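Local coordinates for protein putative pyridoxal phosphate-dependent transferase (Clostridium difficile, PDB 4DQ6) that binds pyridoxal-5'-phosphate as a dimer with the fold of class I and II aminotransferases and is probably a transferase, at residues M42-A47 with L296-S301; D70-S75 with L245-V250; W92-P97 with K259-A264; E312-L317 with I384-A389; S344-V347 with K351-L354. All blocks are in the same frame, centred on the assembly; numbering follows the deposited sequence. Where two conformers were deposited one is given.

In the fold
From the N terminus, residues 42-47 open the widest loop, closed at helix 289-313 by interaction 1. Interactions 2 and 3 both lie within that loop and cross each other, since 70-75, 92-97, 245-250 and 259-264 alternate along the chain. They also touch: strands 93-96 and 248-251 are neighbours in the seven-stranded sheet, with V250 N 2.9 Å from I94 O. Interaction 4 begins after interaction 1 has closed and joins the end of helix 289-313 to helix 376-390. Interaction 5 is a short closure inside it, tying helix 339-350 to strand 352-353. Helix 289-313 serves interactions 1 and 4, whose centres are about 24 Å apart.

Interaction 1: M42-A47 with L296-S301; sequences MDFKAA and LEYLES
F44 and Y298 bring two aromatic rings together where the loop before helix 48-58 runs beside the long helix 289-313 of this fold type I PLP protein. Along 296-301 the helix first supplies backbone acceptors: L296 O takes E300 N at 3.0 Å, and E297 O takes S301 N. Y298 is the residue that reaches the loop. Its CG stands opposite the backbone N (chi1 -164°), which carries the ring off the helix with the CD2-CE2 side next to F44. The far end is tethered as well, because Y298 OH bonds to N9 and to the backbone N of R376. L299 is buried and leans on Y326, E300 forms a salt bridge with K321, and S301 OG holds the guanidinium of R376, so the helix grips that arginine from two residues. On the loop side, the F44 ring has M42 SD in its plane at the edge, 3.9 Å from F44 CD2, while F8 meets it edge-to-face. The F44 and Y298 planes stand at 86° with centroids 5.7 Å apart, an oblique pairing. Contact narrows to one corner: F44 CZ lies 3.8 Å from Y298 CE2 and 3.9 Å from Y298 CD2.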
# COMPACT_ATOMS: atom_id res chain seq x y z
N MET A 42 2.86 17.90 8.12
CA MET A 42 3.38 19.23 8.32
C MET A 42 3.00 20.15 7.19
O MET A 42 2.89 19.71 6.02
CB MET A 42 4.91 19.19 8.39
CG MET A 42 5.57 18.12 9.27
SD MET A 42 7.39 18.45 9.12
CE MET A 42 7.98 17.02 10.07
N ASP A 43 2.87 21.44 7.46
CA ASP A 43 2.71 22.44 6.39
C ASP A 43 4.06 23.04 6.02
O ASP A 43 4.25 24.30 5.90
CB ASP A 43 1.75 23.52 6.80
CG ASP A 43 0.32 23.03 6.86
OD1 ASP A 43 -0.28 22.77 5.78
OD2 ASP A 43 -0.23 22.90 7.97
N PHE A 44 4.98 22.13 5.80
CA PHE A 44 6.30 22.45 5.32
C PHE A 44 6.65 21.63 4.08
O PHE A 44 6.24 20.54 3.92
CB PHE A 44 7.35 22.14 6.35
CG PHE A 44 7.28 22.95 7.59
CD1 PHE A 44 7.10 24.32 7.59
CD2 PHE A 44 7.44 22.31 8.78
CE1 PHE A 44 7.01 25.01 8.80
CE2 PHE A 44 7.41 22.97 9.99
CZ PHE A 44 7.16 24.35 9.99
N LYS A 45 7.43 22.18 3.18
CA LYS A 45 7.99 21.43 2.07
C LYS A 45 8.89 20.32 2.54
O LYS A 45 9.52 20.43 3.59
CB LYS A 45 8.80 22.35 1.17
CG LYS A 45 7.92 23.30 0.39
CD LYS A 45 8.75 24.13 -0.54
CE LYS A 45 7.83 25.03 -1.31
NZ LYS A 45 8.72 25.94 -2.06
N ALA A 46 8.97 19.24 1.80
CA ALA A 46 9.90 18.17 2.13
C ALA A 46 11.30 18.67 1.98
O ALA A 46 11.52 19.64 1.24
CB ALA A 46 9.70 16.95 1.19
N ALA A 47 12.26 18.03 2.58
CA ALA A 47 13.64 18.37 2.45
C ALA A 47 14.10 18.40 1.00
O ALA A 47 13.65 17.62 0.17
CB ALA A 47 14.51 17.40 3.21
N LEU A 296 13.97 20.74 13.75
CA LEU A 296 13.79 20.58 15.19
C LEU A 296 14.04 21.88 15.93
O LEU A 296 13.39 22.19 16.93
CB LEU A 296 14.63 19.45 15.70
CG LEU A 296 14.24 18.01 15.34
CD1 LEU A 296 15.37 17.10 15.76
CD2 LEU A 296 12.90 17.57 15.97
N GLU A 297 14.96 22.68 15.42
CA GLU A 297 15.14 24.04 15.98
C GLU A 297 13.91 24.97 15.76
O GLU A 297 13.46 25.66 16.67
CB GLU A 297 16.38 24.67 15.35
CG GLU A 297 17.63 24.07 15.92
CD GLU A 297 18.07 24.73 17.22
OE1 GLU A 297 17.39 25.69 17.68
OE2 GLU A 297 19.10 24.29 17.80
N TYR A 298 13.38 24.91 14.55
CA TYR A 298 12.18 25.65 14.23
C TYR A 298 10.97 25.20 15.08
O TYR A 298 10.26 26.02 15.56
CB TYR A 298 11.90 25.57 12.73
CG TYR A 298 10.91 26.62 12.24
CD1 TYR A 298 11.35 27.85 11.91
CD2 TYR A 298 9.53 26.41 12.26
CE1 TYR A 298 10.51 28.85 11.45
CE2 TYR A 298 8.63 27.40 11.78
CZ TYR A 298 9.15 28.64 11.40
OH TYR A 298 8.23 29.61 10.96
N LEU A 299 10.80 23.88 15.26
CA LEU A 299 9.72 23.36 16.02
C LEU A 299 9.82 23.78 17.45
O LEU A 299 8.83 24.19 18.03
CB LEU A 299 9.78 21.85 15.94
CG LEU A 299 8.80 21.14 16.83
CD1 LEU A 299 7.43 21.52 16.34
CD2 LEU A 299 9.09 19.64 16.70
N GLU A 300 11.01 23.66 18.03
CA GLU A 300 11.13 24.02 19.43
C GLU A 300 10.85 25.49 19.66
O GLU A 300 10.23 25.88 20.66
CB GLU A 300 12.48 23.60 20.00
CG GLU A 300 12.48 23.72 21.54
CD GLU A 300 13.36 22.68 22.27
OE1 GLU A 300 14.02 21.84 21.62
OE2 GLU A 300 13.35 22.74 23.55
N SER A 301 11.25 26.32 18.72
CA SER A 301 10.88 27.73 18.83
C SER A 301 9.38 27.96 18.74
O SER A 301 8.79 28.70 19.54
CB SER A 301 11.62 28.47 17.74
OG SER A 301 11.41 29.87 17.84

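Interaction 2: D70-S75 with L245-V250; sequences DSYNES and LQSSYV
Both Y72 and S247 carry their first side-chain atom opposite the backbone N (chi1 175° and 172°), and these extended torsions bring the two hydroxyl oxygens near each other, Y72 OH 3.3 Å from S247 OG. The serine oxygen approaches at the edge of the tyrosine ring, near its plane. A water also lies in that plane; it is 2.7 Å from Y72 OH and donates to S248 O at 2.8 Å, so it bridges the helix and the start of the strand. Each hydroxyl has a further partner: N273 bonds to Y72 OH, and T281 to S247 OG. The phenol end is therefore fixed in a small, buried polar network. At the other end of the same residue, S75 OG donates to Y72 O at 2.7 Å, in the carbonyl plane and on a lone pair, as helical serines often do. The side chain of S247 is about 9 Å from a bound pyridoxal-5'-phosphate. Q246 NE2 reaches R272 O of the second subunit, which places the contact close to the dimer interface. Helix 275-287 touches both Y72 and S247, while Y249 on strand 248-251 packs against I76 and L80 further along helix 70-84.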
# COMPACT_ATOMS: atom_id res chain seq x y z
N ASP A 70 19.72 -3.37 -1.83
CA ASP A 70 20.28 -3.47 -0.48
C ASP A 70 20.48 -2.10 0.17
O ASP A 70 20.39 -1.98 1.38
CB ASP A 70 21.64 -4.16 -0.54
CG ASP A 70 21.56 -5.64 -0.86
OD1 ASP A 70 20.45 -6.23 -0.85
OD2 ASP A 70 22.65 -6.22 -1.10
N SER A 71 20.77 -1.07 -0.63
CA SER A 71 21.01 0.30 -0.12
C SER A 71 19.83 0.90 0.67
O SER A 71 20.04 1.73 1.56
CB SER A 71 21.35 1.26 -1.28
OG SER A 71 20.31 1.36 -2.24
N TYR A 72 18.61 0.43 0.39
CA TYR A 72 17.43 0.92 1.07
C TYR A 72 17.46 0.52 2.55
O TYR A 72 17.48 1.37 3.44
CB TYR A 72 16.18 0.39 0.37
CG TYR A 72 14.88 0.69 1.00
CD1 TYR A 72 14.36 -0.08 2.01
CD2 TYR A 72 14.12 1.78 0.55
CE1 TYR A 72 13.12 0.19 2.58
CE2 TYR A 72 12.88 2.07 1.04
CZ TYR A 72 12.38 1.31 2.09
OH TYR A 72 11.13 1.49 2.71
N ASN A 73 17.56 -0.78 2.83
CA ASN A 73 17.61 -1.23 4.25
C ASN A 73 18.95 -0.81 4.90
O ASN A 73 18.97 -0.53 6.08
CB ASN A 73 17.38 -2.73 4.40
CG ASN A 73 15.91 -3.10 4.30
OD1 ASN A 73 15.04 -2.22 4.41
ND2 ASN A 73 15.62 -4.39 4.07
N GLU A 74 20.04 -0.71 4.13
CA GLU A 74 21.31 -0.17 4.66
C GLU A 74 21.12 1.27 5.19
O GLU A 74 21.67 1.61 6.23
CB GLU A 74 22.43 -0.20 3.61
CG GLU A 74 22.90 -1.63 3.37
CD GLU A 74 23.81 -1.89 2.15
OE1 GLU A 74 24.00 -1.02 1.25
OE2 GLU A 74 24.33 -3.05 2.11
N SER A 75 20.31 2.10 4.51
CA SER A 75 20.09 3.44 4.99
C SER A 75 19.37 3.45 6.33
O SER A 75 19.64 4.32 7.18
CB SER A 75 19.32 4.30 3.95
OG SER A 75 17.95 4.01 3.85
N LEU A 245 3.80 9.37 0.66
CA LEU A 245 4.57 8.41 -0.13
C LEU A 245 4.41 6.98 0.37
O LEU A 245 4.63 6.07 -0.40
CB LEU A 245 6.06 8.79 -0.22
CG LEU A 245 6.33 10.22 -0.69
CD1 LEU A 245 7.83 10.51 -0.84
CD2 LEU A 245 5.64 10.43 -2.01
N GLN A 246 3.97 6.80 1.62
CA GLN A 246 3.70 5.47 2.26
C GLN A 246 4.93 4.58 2.35
O GLN A 246 5.44 4.01 1.34
CB GLN A 246 2.56 4.77 1.54
CG GLN A 246 1.37 5.67 1.36
CD GLN A 246 0.16 5.03 0.71
OE1 GLN A 246 0.28 4.13 -0.13
NE2 GLN A 246 -1.00 5.53 1.06
N SER A 247 5.59 4.69 3.46
CA SER A 247 6.75 3.86 3.73
C SER A 247 6.89 3.70 5.19
O SER A 247 6.89 4.68 5.93
CB SER A 247 7.99 4.61 3.22
OG SER A 247 9.24 3.99 3.58
N SER A 248 7.08 2.46 5.68
CA SER A 248 7.41 2.24 7.06
C SER A 248 8.13 0.89 7.12
O SER A 248 8.26 0.16 6.13
CB SER A 248 6.19 2.26 7.93
OG SER A 248 5.45 1.08 7.76
N TYR A 249 8.66 0.57 8.29
CA TYR A 249 9.36 -0.69 8.48
C TYR A 249 9.10 -1.22 9.88
O TYR A 249 8.77 -0.46 10.79
CB TYR A 249 10.86 -0.57 8.15
CG TYR A 249 11.57 0.53 8.89
CD1 TYR A 249 11.62 1.82 8.33
CD2 TYR A 249 12.21 0.34 10.14
CE1 TYR A 249 12.27 2.86 8.93
CE2 TYR A 249 12.88 1.41 10.75
CZ TYR A 249 12.87 2.66 10.14
OH TYR A 249 13.53 3.70 10.78
N VAL A 250 9.26 -2.54 10.02
CA VAL A 250 9.17 -3.23 11.26
C VAL A 250 10.49 -3.91 11.50
O VAL A 250 11.08 -4.52 10.59
CB VAL A 250 8.04 -4.25 11.11
CG1 VAL A 250 7.69 -4.80 12.50
CG2 VAL A 250 6.77 -3.66 10.52
O HOH W 1 10.56 -0.30 4.59

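Interaction 3: W92-P97 with K259-A264; sequences WLIYSP and KLLDDA
The flat group at the heart of this contact is the peptide linking L261 to D262: the CD1 methyl of I94 sits over one face of it, nearly straight above the nitrogen, with I94 CD1 3.6 Å from D262 N. The other flat group, the D262 carboxylate, stays to one side of the methyl; D262 meets I94 through its CB, 4.1 Å from I94 CD1, and OD1 is held by a salt bridge to K271. L261 closes the other flank, its CB lying 3.9 Å from I94 CD1, with CG and CD2 slightly further off. I94 reaches the helix because its CG1 branch stands opposite the carbonyl carbon (chi1 -65°) and then runs straight on (chi2 -178°), leaving the end methyl as the projecting tip. Strand 93-96 is an outermost strand of the mixed seven-stranded sheet characteristic of the large domain of fold type I PLP enzymes, and pairs there with the antiparallel strand 248-251. Helix 255-267 packs on the face of the sheet at this outermost strand, L261 also touching V250, and Y258 and F265 also touching I94. K259 NZ and D263 OD2 form a salt bridge of 2.8 Å within the helix, using the syn lone pair of the oxygen. The contact across the segments is thus nondirectional van der Waals packing around one methyl, with the aspartate's charge answered by K271 rather than by the strand.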
# COMPACT_ATOMS: atom_id res chain seq x y z
N TRP A 92 16.46 -8.16 9.85
CA TRP A 92 15.33 -8.01 10.73
C TRP A 92 14.22 -7.17 10.18
O TRP A 92 13.13 -7.10 10.82
CB TRP A 92 15.75 -7.42 12.02
CG TRP A 92 16.78 -8.19 12.80
CD1 TRP A 92 17.21 -9.48 12.58
CD2 TRP A 92 17.49 -7.73 13.99
NE1 TRP A 92 18.12 -9.86 13.53
CE2 TRP A 92 18.34 -8.85 14.41
CE3 TRP A 92 17.47 -6.57 14.75
CZ2 TRP A 92 19.18 -8.74 15.55
CZ3 TRP A 92 18.31 -6.49 15.89
CH2 TRP A 92 19.13 -7.55 16.25
N LEU A 93 14.39 -6.51 9.02
CA LEU A 93 13.47 -5.50 8.56
C LEU A 93 12.43 -6.03 7.61
O LEU A 93 12.77 -6.71 6.66
CB LEU A 93 14.23 -4.37 7.85
CG LEU A 93 15.11 -3.48 8.72
CD1 LEU A 93 16.15 -2.66 7.96
CD2 LEU A 93 14.21 -2.63 9.60
N ILE A 94 11.16 -5.67 7.89
CA ILE A 94 10.05 -5.90 6.97
C ILE A 94 9.42 -4.57 6.55
O ILE A 94 9.15 -3.71 7.40
CB ILE A 94 8.96 -6.84 7.56
CG1 ILE A 94 9.63 -8.19 7.74
CG2 ILE A 94 7.72 -6.91 6.67
CD1 ILE A 94 8.66 -9.22 8.27
N TYR A 95 9.22 -4.39 5.23
CA TYR A 95 8.50 -3.23 4.68
C TYR A 95 7.02 -3.30 5.05
O TYR A 95 6.40 -4.37 4.91
CB TYR A 95 8.59 -3.27 3.15
CG TYR A 95 7.58 -2.39 2.46
CD1 TYR A 95 7.77 -0.98 2.38
CD2 TYR A 95 6.43 -2.91 1.90
CE1 TYR A 95 6.81 -0.16 1.82
CE2 TYR A 95 5.46 -2.08 1.35
CZ TYR A 95 5.65 -0.72 1.30
OH TYR A 95 4.67 0.10 0.71
N SER A 96 6.41 -2.16 5.35
CA SER A 96 4.97 -2.05 5.45
C SER A 96 4.56 -0.68 4.87
O SER A 96 5.32 0.29 5.07
CB SER A 96 4.54 -2.19 6.89
OG SER A 96 3.12 -2.04 7.04
N PRO A 97 3.39 -0.61 4.24
CA PRO A 97 2.98 0.75 3.76
C PRO A 97 2.71 1.71 4.91
O PRO A 97 2.62 2.90 4.73
CB PRO A 97 1.76 0.48 2.90
CG PRO A 97 1.30 -0.82 3.33
CD PRO A 97 2.47 -1.64 3.77
N LYS A 259 9.02 -14.38 10.42
CA LYS A 259 8.37 -15.26 9.48
C LYS A 259 6.88 -15.07 9.51
O LYS A 259 6.24 -15.10 8.49
CB LYS A 259 8.68 -16.74 9.77
CG LYS A 259 7.90 -17.67 8.87
CD LYS A 259 8.30 -19.13 9.04
CE LYS A 259 8.10 -19.88 7.73
NZ LYS A 259 6.68 -20.06 7.38
N LEU A 260 6.32 -14.90 10.70
CA LEU A 260 4.89 -14.76 10.80
C LEU A 260 4.41 -13.52 10.08
O LEU A 260 3.41 -13.55 9.39
CB LEU A 260 4.49 -14.60 12.26
CG LEU A 260 4.26 -15.83 13.13
CD1 LEU A 260 3.81 -15.26 14.45
CD2 LEU A 260 3.20 -16.75 12.55
N LEU A 261 5.10 -12.41 10.29
CA LEU A 261 4.71 -11.16 9.63
C LEU A 261 4.97 -11.22 8.14
O LEU A 261 4.17 -10.75 7.36
CB LEU A 261 5.42 -9.96 10.24
CG LEU A 261 4.94 -8.59 9.73
CD1 LEU A 261 3.43 -8.50 9.88
CD2 LEU A 261 5.60 -7.47 10.51
N ASP A 262 6.11 -11.77 7.78
CA ASP A 262 6.42 -11.97 6.38
C ASP A 262 5.30 -12.73 5.69
O ASP A 262 4.85 -12.32 4.60
CB ASP A 262 7.75 -12.64 6.20
CG ASP A 262 8.37 -12.40 4.81
OD1 ASP A 262 8.40 -11.24 4.32
OD2 ASP A 262 8.89 -13.39 4.29
N ASP A 263 4.87 -13.83 6.28
CA ASP A 263 3.86 -14.64 5.67
C ASP A 263 2.48 -13.94 5.64
O ASP A 263 1.71 -14.16 4.72
CB ASP A 263 3.74 -15.93 6.47
CG ASP A 263 4.88 -16.88 6.20
OD1 ASP A 263 5.74 -16.64 5.30
OD2 ASP A 263 4.93 -17.91 6.91
N ALA A 264 2.19 -13.10 6.65
CA ALA A 264 0.96 -12.27 6.63
C ALA A 264 0.98 -11.28 5.50
O ALA A 264 -0.02 -11.12 4.78
CB ALA A 264 0.74 -11.56 7.96

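Interaction 4: E312-L317 with I384-A389; sequences ENMPKL and IRIKNA
M314 lays its sulfur against the backbone of helix 376-390, M314 SD coming 3.5 Å from K387 CA. Its side chain runs out with CG opposite the carbonyl carbon and stays extended through chi2, then bends at the sulfur (chi3 -89°). The sulfur itself meets I386, M314 SD lying 3.7 Å from I386 CG2, and the bend carries the methyl off across that branch, M314 CE being 4.2 Å from I386 CG2; the two side chains cross at about a right angle. M314 was modelled in two conformers, and the sulfur contacts hold for the one described here. K387 takes the other flank. The helix backbone sets its CB against the thioether, K387 CB 3.7 Å from M314 SD. With CG opposite the backbone N (chi1 -177°) and chi2 extended too, the lysine runs out toward N313, bringing K387 CD 3.9 Å from N313 CB. A bend at chi3 (73°) then directs the ammonium to Y309 OH, on the same helix as N313. The two segments lie in what corresponds to the small domain of fold type I proteins, where the end of helix 289-313 packs on helix 376-390; I390 and F332 continue the apolar surface around M314, L317 and I386. M314 is the first residue beyond the helix to leave helical angles, and from it a type I turn reverses the chain, L317 N donating to M314 O at 2.9 Å. L317 then faces the same helix, although more distantly than M314. On the far side of helix 376-390, R385 NH1 bonds to K351 O.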
# COMPACT_ATOMS: atom_id res chain seq x y z
N GLU A 312 0.41 33.80 28.57
CA GLU A 312 0.16 35.24 28.61
C GLU A 312 -1.28 35.62 28.23
O GLU A 312 -1.92 36.50 28.87
CB GLU A 312 1.22 35.95 27.75
CG GLU A 312 2.58 35.81 28.42
CD GLU A 312 3.73 36.53 27.73
OE1 GLU A 312 3.52 37.19 26.67
OE2 GLU A 312 4.86 36.39 28.28
N ASN A 313 -1.83 34.98 27.20
CA ASN A 313 -3.09 35.43 26.61
C ASN A 313 -4.30 34.53 26.90
O ASN A 313 -5.42 34.98 26.82
CB ASN A 313 -2.93 35.62 25.11
CG ASN A 313 -1.85 36.62 24.78
OD1 ASN A 313 -1.97 37.80 25.13
ND2 ASN A 313 -0.78 36.16 24.20
N MET A 314 -4.06 33.27 27.26
CA MET A 314 -5.14 32.31 27.63
C MET A 314 -4.80 31.55 28.90
O MET A 314 -4.66 30.32 28.90
CB MET A 314 -5.39 31.32 26.48
CG MET A 314 -5.74 32.03 25.18
SD MET A 314 -6.05 30.98 23.76
CE MET A 314 -4.43 30.78 23.02
N PRO A 315 -4.68 32.28 30.02
CA PRO A 315 -4.10 31.68 31.22
C PRO A 315 -4.97 30.63 31.91
O PRO A 315 -4.47 29.89 32.79
CB PRO A 315 -3.85 32.87 32.14
CG PRO A 315 -4.81 33.89 31.67
CD PRO A 315 -4.84 33.73 30.16
N LYS A 316 -6.25 30.55 31.54
CA LYS A 316 -7.10 29.45 32.03
C LYS A 316 -6.71 28.09 31.41
O LYS A 316 -6.96 27.04 32.01
CB LYS A 316 -8.59 29.74 31.81
CG LYS A 316 -9.17 30.77 32.79
CD LYS A 316 -10.40 31.46 32.24
CE LYS A 316 -10.99 32.44 33.24
NZ LYS A 316 -12.08 33.28 32.62
N LEU A 317 -6.06 28.11 30.24
CA LEU A 317 -5.59 26.88 29.63
C LEU A 317 -4.29 26.46 30.31
O LEU A 317 -3.52 27.29 30.81
CB LEU A 317 -5.29 27.07 28.14
CG LEU A 317 -6.46 27.64 27.32
CD1 LEU A 317 -6.12 27.65 25.86
CD2 LEU A 317 -7.81 26.92 27.60
N ILE A 384 -4.57 32.95 17.81
CA ILE A 384 -5.53 34.06 17.82
C ILE A 384 -6.98 33.58 17.67
O ILE A 384 -7.88 34.01 18.40
CB ILE A 384 -5.21 35.07 16.72
CG1 ILE A 384 -3.87 35.77 16.98
CG2 ILE A 384 -6.37 36.05 16.62
CD1 ILE A 384 -3.36 36.53 15.75
N ARG A 385 -7.17 32.56 16.81
CA ARG A 385 -8.49 31.93 16.64
C ARG A 385 -8.97 31.19 17.89
O ARG A 385 -10.15 31.29 18.28
CB ARG A 385 -8.51 31.01 15.39
CG ARG A 385 -8.42 31.80 14.08
CD ARG A 385 -8.62 30.90 12.83
NE ARG A 385 -8.50 31.73 11.63
CZ ARG A 385 -9.17 31.55 10.50
NH1 ARG A 385 -9.99 30.51 10.33
NH2 ARG A 385 -9.00 32.43 9.51
N ILE A 386 -8.06 30.52 18.56
CA ILE A 386 -8.40 29.78 19.76
C ILE A 386 -8.78 30.81 20.82
O ILE A 386 -9.80 30.66 21.48
CB ILE A 386 -7.22 28.91 20.22
CG1 ILE A 386 -7.01 27.76 19.23
CG2 ILE A 386 -7.50 28.34 21.60
CD1 ILE A 386 -5.65 27.04 19.26
N LYS A 387 -8.02 31.88 20.94
CA LYS A 387 -8.35 32.95 21.92
C LYS A 387 -9.74 33.56 21.62
O LYS A 387 -10.56 33.76 22.52
CB LYS A 387 -7.24 34.00 21.92
CG LYS A 387 -7.39 35.13 22.94
CD LYS A 387 -6.16 36.01 22.94
CE LYS A 387 -5.98 36.92 21.73
NZ LYS A 387 -4.86 37.91 21.95
N ASN A 388 -10.05 33.76 20.34
CA ASN A 388 -11.39 34.23 19.98
C ASN A 388 -12.47 33.21 20.39
O ASN A 388 -13.51 33.58 20.92
CB ASN A 388 -11.50 34.48 18.49
CG ASN A 388 -12.84 35.12 18.11
OD1 ASN A 388 -13.27 36.08 18.75
ND2 ASN A 388 -13.53 34.55 17.14
N ALA A 389 -12.24 31.94 20.10
CA ALA A 389 -13.19 30.91 20.45
C ALA A 389 -13.57 30.91 21.93
O ALA A 389 -14.73 30.68 22.26
CB ALA A 389 -12.65 29.53 20.06

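Interaction 5: S344-V347 with K351-L354; sequences SILV and KVAL
L346 O, near the end of helix 339-350, accepts the N-H of V352 across the chain reversal: V352 N lies 3.1 Å from L346 O, nearly straight at the hydrogen (162°), with the donor 34° from the carbonyl plane. K351 N is also close, 2.8 Å from L346 O, and makes a weak bond to V347 O at 3.3 Å. The CA-H of K351 adds a contact to the same V347 O. Positive phi at K351 ends the helix and turns the chain into strand 352-353, which pairs in parallel with strand 35-36; backbone bonds from K351 and A353 go to L35, and R385 NH1, from helix 376-390, hydrogen-bonds to K351 O. Beside these backbone bonds, L346, V352 and L354 pack through apolar branches. V352 places CG1 between its backbone N and carbonyl carbon (chi1 61°), so this methyl sits 3.6 Å from L346 O and beside L346 CD2. L354 comes in at about a right angle to L346, their CD1 atoms 4.0 Å apart. One well-formed bond to L346 O and a weak one to V347 O thus engage carbonyls near the helix end, while leucine and valine methyls pack on the buried side.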
# COMPACT_ATOMS: atom_id res chain seq x y z
N SER A 344 -17.65 22.68 19.63
CA SER A 344 -18.54 23.60 18.93
C SER A 344 -17.97 25.01 18.84
O SER A 344 -17.97 25.59 17.77
CB SER A 344 -19.97 23.63 19.56
OG SER A 344 -20.57 22.35 19.47
N ILE A 345 -17.50 25.57 19.96
CA ILE A 345 -17.00 26.95 19.91
C ILE A 345 -15.69 27.05 19.13
O ILE A 345 -15.45 28.02 18.48
CB ILE A 345 -16.83 27.65 21.27
CG1 ILE A 345 -15.87 26.91 22.21
CG2 ILE A 345 -18.19 27.95 21.90
CD1 ILE A 345 -15.74 27.61 23.58
N LEU A 346 -14.83 26.03 19.19
CA LEU A 346 -13.59 26.10 18.40
C LEU A 346 -13.90 26.13 16.91
O LEU A 346 -13.32 26.91 16.15
CB LEU A 346 -12.70 24.89 18.75
CG LEU A 346 -12.06 24.96 20.13
CD1 LEU A 346 -11.51 23.59 20.61
CD2 LEU A 346 -10.93 25.99 20.06
N VAL A 347 -14.83 25.27 16.48
CA VAL A 347 -15.22 25.21 15.06
C VAL A 347 -16.05 26.44 14.63
O VAL A 347 -15.75 27.06 13.63
CB VAL A 347 -15.99 23.93 14.70
CG1 VAL A 347 -16.47 24.02 13.25
CG2 VAL A 347 -15.12 22.70 14.93
N LYS A 351 -13.23 29.04 14.27
CA LYS A 351 -12.97 28.55 12.91
C LYS A 351 -11.57 27.91 12.82
O LYS A 351 -10.76 28.18 11.94
CB LYS A 351 -13.13 29.64 11.86
CG LYS A 351 -14.50 30.31 11.80
CD LYS A 351 -14.74 30.94 10.43
CE LYS A 351 -13.67 31.96 10.01
NZ LYS A 351 -13.81 32.56 8.63
N VAL A 352 -11.31 27.01 13.76
CA VAL A 352 -10.01 26.34 13.83
C VAL A 352 -10.27 24.86 14.11
O VAL A 352 -11.20 24.55 14.82
CB VAL A 352 -9.08 27.02 14.89
CG1 VAL A 352 -9.70 26.95 16.28
CG2 VAL A 352 -7.65 26.48 14.81
N ALA A 353 -9.47 24.00 13.48
CA ALA A 353 -9.62 22.55 13.58
C ALA A 353 -8.49 21.94 14.38
O ALA A 353 -7.39 21.86 13.93
CB ALA A 353 -9.66 21.96 12.18
N LEU A 354 -8.80 21.54 15.62
CA LEU A 354 -7.87 20.84 16.48
C LEU A 354 -8.35 19.39 16.64
O LEU A 354 -9.50 19.06 16.32
CB LEU A 354 -7.85 21.50 17.86
CG LEU A 354 -7.73 23.02 17.92
CD1 LEU A 354 -7.68 23.47 19.38
CD2 LEU A 354 -6.55 23.49 17.13